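Local coordinates for protein 2-dehydro-3-deoxy-D-arabinonate dehydratase (Sulfolobus solfataricus, PDB 2Q18) that catalyses the dehydration of 2-dehydro-3-deoxy-D-arabinonate to 2,5-dioxopentanoate with magnesium or calcium as cofactor, a step in pentose oxidation toward 2-oxoglutarate, at residues 2-7 / 49-54; 209-212 / 217-220; 154-159 / 235-240; 160-165 / 249-254. All blocks are in the same frame, centred on the assembly; numbering follows the deposited sequence.

Interaction 1: residues 2-7 / 49-54; sequences KLFRVV and TGIDYQ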
loop_
_atom_site.group_PDB
_atom_site.type_symbol
_atom_site.label_atom_id
_atom_site.label_comp_id
_atom_site.label_asym_id
_atom_site.label_seq_id
_atom_site.Cartn_x
_atom_site.Cartn_y
_atom_site.Cartn_z
ATOM N N LYS A 2 19.252 -13.397 19.073
ATOM C CA LYS A 2 17.957 -13.715 19.662
ATOM C C LYS A 2 16.993 -12.568 19.386
ATOM O O LYS A 2 17.190 -11.437 19.835
ATOM C CB LYS A 2 18.077 -14.019 21.159
ATOM C CG LYS A 2 19.021 -15.175 21.458
ATOM C CD LYS A 2 19.057 -15.540 22.928
ATOM C CE LYS A 2 20.036 -16.688 23.151
ATOM N NZ LYS A 2 20.088 -17.115 24.571
ATOM N N LEU A 3 15.949 -12.883 18.634
ATOM C CA LEU A 3 15.057 -11.883 18.081
ATOM C C LEU A 3 13.775 -11.770 18.897
ATOM O O LEU A 3 13.138 -12.777 19.207
ATOM C CB LEU A 3 14.755 -12.262 16.629
ATOM C CG LEU A 3 13.852 -11.416 15.744
ATOM C CD1 LEU A 3 14.361 -11.485 14.309
ATOM C CD2 LEU A 3 12.429 -11.943 15.834
ATOM N N PHE A 4 13.408 -10.542 19.244
ATOM C CA PHE A 4 12.130 -10.279 19.895
ATOM C C PHE A 4 11.411 -9.101 19.247
ATOM O O PHE A 4 11.988 -8.384 18.428
ATOM C CB PHE A 4 12.280 -10.111 21.423
ATOM C CG PHE A 4 13.124 -8.930 21.856
ATOM C CD1 PHE A 4 14.517 -9.007 21.854
ATOM C CD2 PHE A 4 12.520 -7.764 22.322
ATOM C CE1 PHE A 4 15.299 -7.927 22.275
ATOM C CE2 PHE A 4 13.290 -6.679 22.752
ATOM C CZ PHE A 4 14.682 -6.761 22.727
ATOM N N ARG A 5 10.144 -8.922 19.601
ATOM C CA ARG A 5 9.334 -7.861 19.022
ATOM C C ARG A 5 8.450 -7.242 20.093
ATOM O O ARG A 5 7.935 -7.941 20.977
ATOM C CB ARG A 5 8.490 -8.402 17.855
ATOM C CG ARG A 5 7.783 -7.331 17.008
ATOM C CD ARG A 5 7.091 -7.943 15.784
ATOM N NE ARG A 5 6.056 -8.906 16.158
ATOM C CZ ARG A 5 5.062 -9.295 15.366
ATOM N NH1 ARG A 5 4.951 -8.809 14.135
ATOM N NH2 ARG A 5 4.174 -10.175 15.807
ATOM N N VAL A 6 8.300 -5.924 20.016
ATOM C CA VAL A 6 7.400 -5.192 20.895
ATOM C C VAL A 6 6.316 -4.517 20.072
ATOM O O VAL A 6 6.505 -4.241 18.881
ATOM C CB VAL A 6 8.146 -4.120 21.761
ATOM C CG1 VAL A 6 9.306 -4.751 22.530
ATOM C CG2 VAL A 6 8.640 -2.946 20.902
ATOM N N VAL A 7 5.177 -4.269 20.710
ATOM C CA VAL A 7 4.147 -3.412 20.144
ATOM C C VAL A 7 4.183 -2.085 20.912
ATOM O O VAL A 7 4.301 -2.064 22.142
ATOM C CB VAL A 7 2.740 -4.097 20.138
ATOM C CG1 VAL A 7 2.262 -4.431 21.559
ATOM C CG2 VAL A 7 1.710 -3.245 19.396
ATOM N N THR A 49 20.349 1.679 23.003
ATOM C CA THR A 49 20.430 1.626 24.454
ATOM C C THR A 49 19.055 2.020 24.982
ATOM O O THR A 49 18.252 2.617 24.256
ATOM C CB THR A 49 21.521 2.576 25.005
ATOM O OG1 THR A 49 21.213 3.926 24.640
ATOM C CG2 THR A 49 22.894 2.211 24.443
ATOM N N GLY A 50 18.769 1.672 26.231
ATOM C CA GLY A 50 17.489 2.032 26.835
ATOM C C GLY A 50 16.363 1.056 26.546
ATOM O O GLY A 50 15.223 1.283 26.956
ATOM N N ILE A 51 16.674 -0.019 25.823
ATOM C CA ILE A 51 15.740 -1.129 25.665
ATOM C C ILE A 51 16.157 -2.200 26.665
ATOM O O ILE A 51 17.165 -2.895 26.477
ATOM C CB ILE A 51 15.703 -1.698 24.210
ATOM C CG1 ILE A 51 15.410 -0.590 23.182
ATOM C CG2 ILE A 51 14.697 -2.850 24.097
ATOM C CD1 ILE A 51 14.109 0.181 23.407
ATOM N N ASP A 52 15.388 -2.312 27.740
ATOM C CA ASP A 52 15.720 -3.212 28.830
ATOM C C ASP A 52 15.089 -4.581 28.583
ATOM O O ASP A 52 13.977 -4.862 29.036
ATOM C CB ASP A 52 15.273 -2.612 30.168
ATOM C CG ASP A 52 15.853 -3.346 31.374
ATOM O OD1 ASP A 52 16.406 -4.461 31.222
ATOM O OD2 ASP A 52 15.735 -2.802 32.490
ATOM N N TYR A 53 15.824 -5.419 27.856
ATOM C CA TYR A 53 15.372 -6.754 27.462
ATOM C C TYR A 53 15.001 -7.639 28.660
ATOM O O TYR A 53 13.933 -8.258 28.672
ATOM C CB TYR A 53 16.447 -7.415 26.591
ATOM C CG TYR A 53 16.281 -8.901 26.347
ATOM C CD1 TYR A 53 15.232 -9.394 25.563
ATOM C CD2 TYR A 53 17.196 -9.814 26.879
ATOM C CE1 TYR A 53 15.092 -10.763 25.329
ATOM C CE2 TYR A 53 17.069 -11.182 26.648
ATOM C CZ TYR A 53 16.017 -11.648 25.871
ATOM O OH TYR A 53 15.889 -13.001 25.647
ATOM N N GLN A 54 15.873 -7.678 29.667
ATOM C CA GLN A 54 15.617 -8.475 30.874
ATOM C C GLN A 54 14.350 -8.036 31.602
ATOM O O GLN A 54 13.586 -8.882 32.062
ATOM C CB GLN A 54 16.819 -8.471 31.825
ATOM C CG GLN A 54 18.066 -9.189 31.287
ATOM C CD GLN A 54 17.851 -10.678 31.001
ATOM O OE1 GLN A 54 18.519 -11.246 30.137
ATOM N NE2 GLN A 54 16.931 -11.311 31.728
#

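Interaction 2: residues 209-212 / 217-220; sequences TLKI and RVFF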
loop_
_atom_site.group_PDB
_atom_site.type_symbol
_atom_site.label_atom_id
_atom_site.label_comp_id
_atom_site.label_asym_id
_atom_site.label_seq_id
_atom_site.Cartn_x
_atom_site.Cartn_y
_atom_site.Cartn_z
ATOM N N THR A 209 11.155 -27.410 30.614
ATOM C CA THR A 209 10.478 -27.458 31.909
ATOM C C THR A 209 9.135 -26.751 31.822
ATOM O O THR A 209 9.064 -25.606 31.373
ATOM C CB THR A 209 11.331 -26.807 33.025
ATOM O OG1 THR A 209 12.653 -27.363 33.007
ATOM C CG2 THR A 209 10.700 -27.024 34.406
ATOM N N LEU A 210 8.080 -27.448 32.237
ATOM C CA LEU A 210 6.747 -26.868 32.352
ATOM C C LEU A 210 6.366 -26.640 33.816
ATOM O O LEU A 210 6.569 -27.516 34.665
ATOM C CB LEU A 210 5.698 -27.768 31.685
ATOM C CG LEU A 210 4.211 -27.479 31.947
ATOM C CD1 LEU A 210 3.758 -26.168 31.305
ATOM C CD2 LEU A 210 3.328 -28.629 31.484
ATOM N N LYS A 211 5.809 -25.461 34.090
ATOM C CA LYS A 211 5.204 -25.150 35.381
ATOM C C LYS A 211 3.828 -24.546 35.167
ATOM O O LYS A 211 3.656 -23.639 34.344
ATOM C CB LYS A 211 6.072 -24.172 36.176
ATOM C CG LYS A 211 7.325 -24.787 36.766
ATOM C CD LYS A 211 8.322 -23.731 37.237
ATOM C CE LYS A 211 7.847 -23.005 38.486
ATOM N NZ LYS A 211 8.903 -22.092 39.022
ATOM N N ILE A 212 2.844 -25.073 35.888
ATOM C CA ILE A 212 1.529 -24.456 35.961
ATOM C C ILE A 212 1.383 -23.869 37.362
ATOM O O ILE A 212 1.423 -24.596 38.360
ATOM C CB ILE A 212 0.394 -25.457 35.664
ATOM C CG1 ILE A 212 0.611 -26.118 34.288
ATOM C CG2 ILE A 212 -0.967 -24.756 35.747
ATOM C CD1 ILE A 212 -0.256 -27.351 34.018
ATOM N N ARG A 217 0.896 -21.036 43.661
ATOM C CA ARG A 217 1.258 -22.412 43.967
ATOM C C ARG A 217 1.707 -23.150 42.699
ATOM O O ARG A 217 1.054 -23.054 41.660
ATOM C CB ARG A 217 0.026 -23.075 44.587
ATOM C CG ARG A 217 -0.035 -24.572 44.607
ATOM C CD ARG A 217 -1.490 -25.003 44.438
ATOM N NE ARG A 217 -1.866 -26.145 45.267
ATOM C CZ ARG A 217 -1.429 -27.393 45.104
ATOM N NH1 ARG A 217 -0.561 -27.694 44.147
ATOM N NH2 ARG A 217 -1.853 -28.350 45.923
ATOM N N VAL A 218 2.822 -23.874 42.793
ATOM C CA VAL A 218 3.250 -24.768 41.717
ATOM C C VAL A 218 2.299 -25.969 41.677
ATOM O O VAL A 218 2.478 -26.959 42.395
ATOM C CB VAL A 218 4.727 -25.199 41.862
ATOM C CG1 VAL A 218 5.115 -26.202 40.779
ATOM C CG2 VAL A 218 5.643 -23.986 41.793
ATOM N N PHE A 219 1.269 -25.835 40.846
ATOM C CA PHE A 219 0.209 -26.823 40.704
ATOM C C PHE A 219 0.677 -28.031 39.888
ATOM O O PHE A 219 0.172 -29.143 40.056
ATOM C CB PHE A 219 -1.010 -26.151 40.073
ATOM C CG PHE A 219 -2.188 -27.060 39.869
ATOM C CD1 PHE A 219 -2.644 -27.339 38.585
ATOM C CD2 PHE A 219 -2.858 -27.619 40.956
ATOM C CE1 PHE A 219 -3.742 -28.167 38.386
ATOM C CE2 PHE A 219 -3.956 -28.452 40.768
ATOM C CZ PHE A 219 -4.400 -28.726 39.481
ATOM N N PHE A 220 1.643 -27.799 39.004
ATOM C CA PHE A 220 2.306 -28.869 38.264
ATOM C C PHE A 220 3.704 -28.426 37.864
ATOM O O PHE A 220 3.914 -27.271 37.493
ATOM C CB PHE A 220 1.516 -29.279 37.008
ATOM C CG PHE A 220 2.241 -30.290 36.151
ATOM C CD1 PHE A 220 2.064 -31.654 36.363
ATOM C CD2 PHE A 220 3.136 -29.877 35.166
ATOM C CE1 PHE A 220 2.756 -32.593 35.598
ATOM C CE2 PHE A 220 3.834 -30.806 34.400
ATOM C CZ PHE A 220 3.639 -32.166 34.612
#

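Interaction 3: residues 154-159 / 235-240; sequences GKILGY and EQIQYL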
loop_
_atom_site.group_PDB
_atom_site.type_symbol
_atom_site.label_atom_id
_atom_site.label_comp_id
_atom_site.label_asym_id
_atom_site.label_seq_id
_atom_site.Cartn_x
_atom_site.Cartn_y
_atom_site.Cartn_z
ATOM N N GLY A 154 11.827 -25.395 3.772
ATOM C CA GLY A 154 11.881 -26.235 4.960
ATOM C C GLY A 154 13.195 -26.130 5.707
ATOM O O GLY A 154 13.480 -26.949 6.581
ATOM N N LYS A 155 13.994 -25.121 5.365
ATOM C CA LYS A 155 15.238 -24.843 6.079
ATOM C C LYS A 155 14.915 -24.179 7.420
ATOM O O LYS A 155 14.067 -23.284 7.490
ATOM C CB LYS A 155 16.158 -23.944 5.247
ATOM C CG LYS A 155 17.557 -23.790 5.824
ATOM C CD LYS A 155 18.342 -22.660 5.160
ATOM C CE LYS A 155 19.805 -22.695 5.592
ATOM N NZ LYS A 155 20.618 -21.574 5.022
ATOM N N ILE A 156 15.597 -24.627 8.473
ATOM C CA ILE A 156 15.403 -24.091 9.823
ATOM C C ILE A 156 16.057 -22.715 9.967
ATOM O O ILE A 156 17.274 -22.573 9.844
ATOM C CB ILE A 156 15.908 -25.080 10.912
ATOM C CG1 ILE A 156 15.029 -26.341 10.920
ATOM C CG2 ILE A 156 15.912 -24.415 12.298
ATOM C CD1 ILE A 156 15.637 -27.542 11.643
ATOM N N LEU A 157 15.232 -21.705 10.222
ATOM C CA LEU A 157 15.716 -20.332 10.380
ATOM C C LEU A 157 15.975 -19.983 11.841
ATOM O O LEU A 157 16.651 -18.995 12.140
ATOM C CB LEU A 157 14.713 -19.339 9.793
ATOM C CG LEU A 157 14.372 -19.455 8.307
ATOM C CD1 LEU A 157 13.240 -18.494 7.958
ATOM C CD2 LEU A 157 15.603 -19.193 7.445
ATOM N N GLY A 158 15.428 -20.787 12.746
ATOM C CA GLY A 158 15.618 -20.560 14.171
ATOM C C GLY A 158 14.731 -21.425 15.035
ATOM O O GLY A 158 13.905 -22.187 14.520
ATOM N N TYR A 159 14.910 -21.295 16.352
ATOM C CA TYR A 159 14.173 -22.081 17.342
ATOM C C TYR A 159 13.446 -21.177 18.323
ATOM O O TYR A 159 13.890 -20.064 18.604
ATOM C CB TYR A 159 15.120 -22.994 18.135
ATOM C CG TYR A 159 15.856 -24.016 17.300
ATOM C CD1 TYR A 159 15.371 -25.318 17.177
ATOM C CD2 TYR A 159 17.040 -23.684 16.634
ATOM C CE1 TYR A 159 16.044 -26.266 16.411
ATOM C CE2 TYR A 159 17.718 -24.625 15.860
ATOM C CZ TYR A 159 17.211 -25.912 15.755
ATOM O OH TYR A 159 17.869 -26.852 14.999
ATOM N N GLU A 235 12.759 -35.139 9.731
ATOM C CA GLU A 235 11.705 -36.010 9.221
ATOM C C GLU A 235 10.331 -35.348 9.319
ATOM O O GLU A 235 9.495 -35.502 8.422
ATOM C CB GLU A 235 11.703 -37.347 9.966
ATOM C CG GLU A 235 10.749 -38.386 9.382
ATOM C CD GLU A 235 10.699 -39.678 10.188
ATOM O OE1 GLU A 235 11.682 -39.996 10.898
ATOM O OE2 GLU A 235 9.668 -40.381 10.110
ATOM N N GLN A 236 10.100 -34.618 10.411
ATOM C CA GLN A 236 8.843 -33.891 10.587
ATOM C C GLN A 236 8.676 -32.855 9.476
ATOM O O GLN A 236 7.596 -32.732 8.898
ATOM C CB GLN A 236 8.779 -33.211 11.957
ATOM C CG GLN A 236 8.894 -34.162 13.152
ATOM C CD GLN A 236 8.737 -33.442 14.484
ATOM O OE1 GLN A 236 8.359 -32.268 14.528
ATOM N NE2 GLN A 236 9.019 -34.143 15.573
ATOM N N ILE A 237 9.753 -32.125 9.184
ATOM C CA ILE A 237 9.755 -31.123 8.117
ATOM C C ILE A 237 9.496 -31.775 6.753
ATOM O O ILE A 237 8.684 -31.275 5.973
ATOM C CB ILE A 237 11.072 -30.304 8.082
ATOM C CG1 ILE A 237 11.267 -29.534 9.397
ATOM C CG2 ILE A 237 11.079 -29.340 6.889
ATOM C CD1 ILE A 237 12.634 -28.883 9.540
ATOM N N GLN A 238 10.175 -32.895 6.490
ATOM C CA GLN A 238 9.984 -33.671 5.255
ATOM C C GLN A 238 8.505 -33.947 4.970
ATOM O O GLN A 238 8.020 -33.669 3.878
ATOM C CB GLN A 238 10.781 -34.987 5.312
ATOM C CG GLN A 238 10.544 -35.930 4.126
ATOM C CD GLN A 238 11.183 -37.316 4.286
ATOM O OE1 GLN A 238 11.050 -38.166 3.407
ATOM N NE2 GLN A 238 11.872 -37.545 5.403
ATOM N N TYR A 239 7.790 -34.482 5.956
ATOM C CA TYR A 239 6.378 -34.818 5.776
ATOM C C TYR A 239 5.456 -33.593 5.771
ATOM O O TYR A 239 4.390 -33.622 5.151
ATOM C CB TYR A 239 5.924 -35.858 6.808
ATOM C CG TYR A 239 6.377 -37.264 6.466
ATOM C CD1 TYR A 239 7.670 -37.698 6.773
ATOM C CD2 TYR A 239 5.520 -38.153 5.818
ATOM C CE1 TYR A 239 8.091 -38.991 6.449
ATOM C CE2 TYR A 239 5.931 -39.447 5.489
ATOM C CZ TYR A 239 7.215 -39.856 5.807
ATOM O OH TYR A 239 7.623 -41.130 5.480
ATOM N N LEU A 240 5.872 -32.527 6.455
ATOM C CA LEU A 240 5.130 -31.264 6.444
ATOM C C LEU A 240 5.068 -30.656 5.040
ATOM O O LEU A 240 3.993 -30.281 4.569
ATOM C CB LEU A 240 5.743 -30.249 7.424
ATOM C CG LEU A 240 5.224 -28.803 7.332
ATOM C CD1 LEU A 240 3.724 -28.736 7.595
ATOM C CD2 LEU A 240 5.978 -27.869 8.275
#

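Interaction 4: residues 160-165 / 249-254; sequences TIMDDV and GTILTT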
loop_
_atom_site.group_PDB
_atom_site.type_symbol
_atom_site.label_atom_id
_atom_site.label_comp_id
_atom_site.label_asym_id
_atom_site.label_seq_id
_atom_site.Cartn_x
_atom_site.Cartn_y
_atom_site.Cartn_z
ATOM N N THR A 160 12.335 -21.677 18.851
ATOM C CA THR A 160 11.543 -20.946 19.827
ATOM C C THR A 160 10.806 -21.937 20.739
ATOM O O THR A 160 10.811 -23.150 20.490
ATOM C CB THR A 160 10.564 -19.946 19.128
ATOM O OG1 THR A 160 10.093 -18.975 20.071
ATOM C CG2 THR A 160 9.375 -20.665 18.480
ATOM N N ILE A 161 10.195 -21.422 21.800
ATOM C CA ILE A 161 9.346 -22.228 22.673
ATOM C C ILE A 161 7.919 -22.088 22.172
ATOM O O ILE A 161 7.482 -20.980 21.885
ATOM C CB ILE A 161 9.397 -21.721 24.138
ATOM C CG1 ILE A 161 10.844 -21.633 24.635
ATOM C CG2 ILE A 161 8.529 -22.598 25.051
ATOM C CD1 ILE A 161 11.019 -20.773 25.887
ATOM N N MET A 162 7.187 -23.192 22.064
ATOM C CA MET A 162 5.761 -23.099 21.744
ATOM C C MET A 162 4.923 -23.878 22.742
ATOM O O MET A 162 5.313 -24.957 23.185
ATOM C CB MET A 162 5.456 -23.564 20.303
ATOM C CG MET A 162 3.961 -23.455 19.885
ATOM S SD MET A 162 3.641 -23.517 18.080
ATOM C CE MET A 162 4.083 -21.835 17.644
ATOM N N ASP A 163 3.768 -23.316 23.082
ATOM C CA ASP A 163 2.759 -24.023 23.853
ATOM C C ASP A 163 1.640 -24.420 22.901
ATOM O O ASP A 163 0.901 -23.566 22.412
ATOM C CB ASP A 163 2.224 -23.119 24.973
ATOM C CG ASP A 163 1.260 -23.832 25.918
ATOM O OD1 ASP A 163 0.874 -24.992 25.655
ATOM O OD2 ASP A 163 0.881 -23.212 26.939
ATOM N N ASP A 164 1.528 -25.720 22.638
ATOM C CA ASP A 164 0.417 -26.262 21.864
ATOM C C ASP A 164 -0.738 -26.535 22.828
ATOM O O ASP A 164 -0.869 -27.640 23.358
ATOM C CB ASP A 164 0.859 -27.537 21.112
ATOM C CG ASP A 164 -0.280 -28.218 20.347
ATOM O OD1 ASP A 164 -1.425 -27.714 20.343
ATOM O OD2 ASP A 164 -0.029 -29.284 19.744
ATOM N N VAL A 165 -1.568 -25.522 23.053
ATOM C CA VAL A 165 -2.673 -25.623 24.008
ATOM C C VAL A 165 -3.743 -26.564 23.443
ATOM O O VAL A 165 -4.262 -26.344 22.343
ATOM C CB VAL A 165 -3.273 -24.233 24.359
ATOM C CG1 VAL A 165 -4.253 -24.345 25.518
ATOM C CG2 VAL A 165 -2.168 -23.228 24.699
ATOM N N GLY A 249 8.658 -18.194 7.361
ATOM C CA GLY A 249 8.233 -17.844 8.723
ATOM C C GLY A 249 7.233 -18.816 9.324
ATOM O O GLY A 249 6.753 -18.607 10.447
ATOM N N THR A 250 6.909 -19.872 8.577
ATOM C CA THR A 250 6.076 -20.958 9.093
ATOM C C THR A 250 6.723 -21.539 10.349
ATOM O O THR A 250 7.946 -21.714 10.404
ATOM C CB THR A 250 5.894 -22.086 8.049
ATOM O OG1 THR A 250 5.130 -21.593 6.946
ATOM C CG2 THR A 250 5.164 -23.295 8.641
ATOM N N ILE A 251 5.901 -21.828 11.352
ATOM C CA ILE A 251 6.395 -22.493 12.552
ATOM C C ILE A 251 5.906 -23.932 12.618
ATOM O O ILE A 251 4.721 -24.210 12.427
ATOM C CB ILE A 251 6.033 -21.719 13.850
ATOM C CG1 ILE A 251 6.764 -20.373 13.881
ATOM C CG2 ILE A 251 6.398 -22.546 15.092
ATOM C CD1 ILE A 251 6.361 -19.462 15.045
ATOM N N LEU A 252 6.842 -24.843 12.868
ATOM C CA LEU A 252 6.514 -26.232 13.149
ATOM C C LEU A 252 6.897 -26.557 14.586
ATOM O O LEU A 252 8.059 -26.426 14.973
ATOM C CB LEU A 252 7.235 -27.182 12.182
ATOM C CG LEU A 252 7.163 -28.685 12.488
ATOM C CD1 LEU A 252 5.747 -29.246 12.330
ATOM C CD2 LEU A 252 8.141 -29.452 11.611
ATOM N N THR A 253 5.911 -26.977 15.367
ATOM C CA THR A 253 6.154 -27.376 16.746
ATOM C C THR A 253 6.298 -28.903 16.827
ATOM O O THR A 253 5.531 -29.646 16.211
ATOM C CB THR A 253 5.104 -26.773 17.725
ATOM O OG1 THR A 253 5.477 -27.065 19.076
ATOM C CG2 THR A 253 3.689 -27.279 17.443
ATOM N N THR A 254 7.303 -29.361 17.568
ATOM C CA THR A 254 7.845 -30.710 17.374
ATOM C C THR A 254 7.351 -31.819 18.321
ATOM O O THR A 254 7.995 -32.868 18.442
ATOM C CB THR A 254 9.386 -30.680 17.355
ATOM O OG1 THR A 254 9.872 -30.237 18.626
ATOM C CG2 THR A 254 9.892 -29.730 16.262
#

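Interaction 1: residues 2-7 / 49-54
Phe4 sets its CG between its own backbone N and carbonyl carbon: CB already points at the other segment, and chi1 63° swings the ring onto Tyr53. Tyr53 turns its CG anti to the backbone N (chi1 167°) and lays one side of its ring over a face of Phe4. The two rings are neither stacked nor edge-to-face: their planes are inclined at 37° and their centroids lie 5.0 Å apart. The touching is done by the CD1 side of Tyr53, whose CD1 sits 3.6 Å from Phe4 CE1 and above the rim of the Phe4 ring, away from its centre. Ile51 arrives from another direction, bringing the methyl CG2 to the edge of the same ring, 4.1 Å from Phe4 CZ. No hydrogen bond links the two segments; the touching atoms are all carbon. In fold terms, segment 49-54 leads from strand 45-49 into helix 53-59 and brings the start of that helix against the sheet formed by strand 2-8 and its neighbours. Asp52 holds the N-cap position of the helix, its side chain capping a backbone N just beyond, and a hydrogen bond between Asp52 OD2 and Ser55 OG adds to the fixing of this end. With only a methyl at Phe4, as in an alanine, Tyr53 is likely to lose the ring it lies over and the Ile51 methyl the edge it rests on. Around the pair, Tyr15 of strand 11-17 meets the Phe4 ring as well, and Val193 of strand 188-195 touches both Phe4 and Tyr53. Ile51 also packs on Asp46 of the second subunit.

Interaction 2: residues 209-212 / 217-220
Strands 209-212 and 217-220 are the two arms of a beta hairpin, antiparallel in pairing but splayed, their short axes at 117° and 5.3 Å apart at closest. Ile212 and Phe220 form an antiparallel hydrogen-bonded pair in which Ile212 N gives to Phe220 O at 2.9 Å. The return side is a classic beta bulge: Phe219 and Phe220 both face Ile212, and the carbonyl O of Ile212 accepts from both. Phe219 N, 2.8 Å from that oxygen, approaches nearly along the C=O axis, though the N-H...O angle is only 135°; Phe220 N makes the longer bond at 3.3 Å, in the carbonyl plane on a lone pair. The doubled grip lets the outer strand take an extra residue without losing the pairing.

Among the side chains, Leu210 crosses Phe220 at about a right angle and presses CD2 on the ring's CE2 at 3.7 Å. Ile212 divides its branches between the two phenylalanines: CD1 reaches Phe220 CB at 4.0 Å, and CG2 comes to the edge of the Phe219 ring.

Within this chain, strand 217-225 is an outermost strand of its five-stranded sheet, and strand 207-214 lies between it and strand 271-276. Leu210 and Ile212 reach Pro142 of strand 140-150, Ile258 touches both Leu210 and Phe220, and Pro260 packs on Phe220.

Interaction 3: residues 154-159 / 235-240
Ile237 reaches out from helix 233-241 with both branches, the methyl CG2 and the longer arm ending in CD1, and sets them against the turn at Gly154 and the side chain of Ile156. CG2 lies 3.4 Å from Gly154 O and 3.7 Å from Gly154 CA, so one methyl covers both the carbonyl oxygen and the bare alpha carbon. With CG1 anti to the carbonyl carbon (chi1 -61°), CD1 is carried forward to Ile156, resting 3.8 Å from Ile156 CG1 and 3.9 Å from Ile156 CD1. The same CD1 is also 3.6 Å from Gly154 O. Glycine matters here twice over: a beta carbon at residue 154 would point at the helix and collide with Ile237 CG2, and the backbone angles would also jam it against the preceding carbonyl. In this FAH-family domain the helix packs on the turn between strands 140-150 and 156-167 and on the first residue of the latter; of segment 235-240, Ile237 is the residue that makes the contact. Cutting Ile237 back to an alanine is likely to lose the methyl cover over the Gly154 carbonyl and open a gap beside Ile156. One layer out, Leu150 of strand 140-150 touches both isoleucines, adding a third apolar side chain. The turn is steadied by the hydrogen bond between Lys155 N and Asp151 OD1. Beyond Ile156 the strand carries a classic beta bulge, Leu157 and Gly158 both facing Val149.

Interaction 4: residues 160-165 / 249-254
The magnesium site of this FAH-family enzyme borders the contact: Asp164 on strand 160-164 is a metal ligand, and Thr253 on strand 250-253 hydrogen-bonds through OG1 to OE2 of another ligand, Glu145. Strand 140-150 pairs with both strands, and their curl brings Met162 and Thr253 to within 6.6 Å, CA to CA, so that the two side chains meet directly; Met162 also touches Ala147. Its CG stands anti to the backbone N (chi1 -178°) and the chain stays extended through chi2, then bends at chi3 (-79°), which turns the terminal methyl toward Ile251. There Met162 CE meets Ile251 CG2 at 3.5 Å, with Ile251 CD1 at 4.2 Å from the same methyl. The Met162 side chain runs crosswise to that of Thr253, its SD 3.6 Å from Thr253 CB and 3.8 Å from Thr253 CG2. The nearer part of the methionine chain takes the hydroxyl side, Met162 CB standing 3.7 Å from Thr253 OG1. Phe190 of strand 188-195 packs on both Met162 and Ile251.

No hydrogen bond crosses between the segments. The threonine works in two directions: its carbon atoms pack on the thioether, while its hydroxyl is committed to Glu145. That makes Thr253 a second-shell residue, and the buried, apolar grip of Met162 on it probably helps keep the OG1 bond aimed at the metal-binding carboxylate.

From the N terminus, interaction 1 comes first: it closes a loop with 41 residues between segments 2-7 and 49-54, joining strand 2-8 to helix 53-59, and is complete before any other begins. The remaining three lie in the FAH-family C-terminal range. Segments 154-159 and 160-165 are consecutive lengths of strand 156-167 and its lead-in, and their partners follow in the same order, helix 233-241 then strand 250-253, so interactions 3 and 4 cross. They also touch, Leu252 packing on Gln236, Ile237 and Leu240. The hairpin of interaction 2 closes a tight turn inside both longer loops, its centre about 20 Å from that of interaction 4.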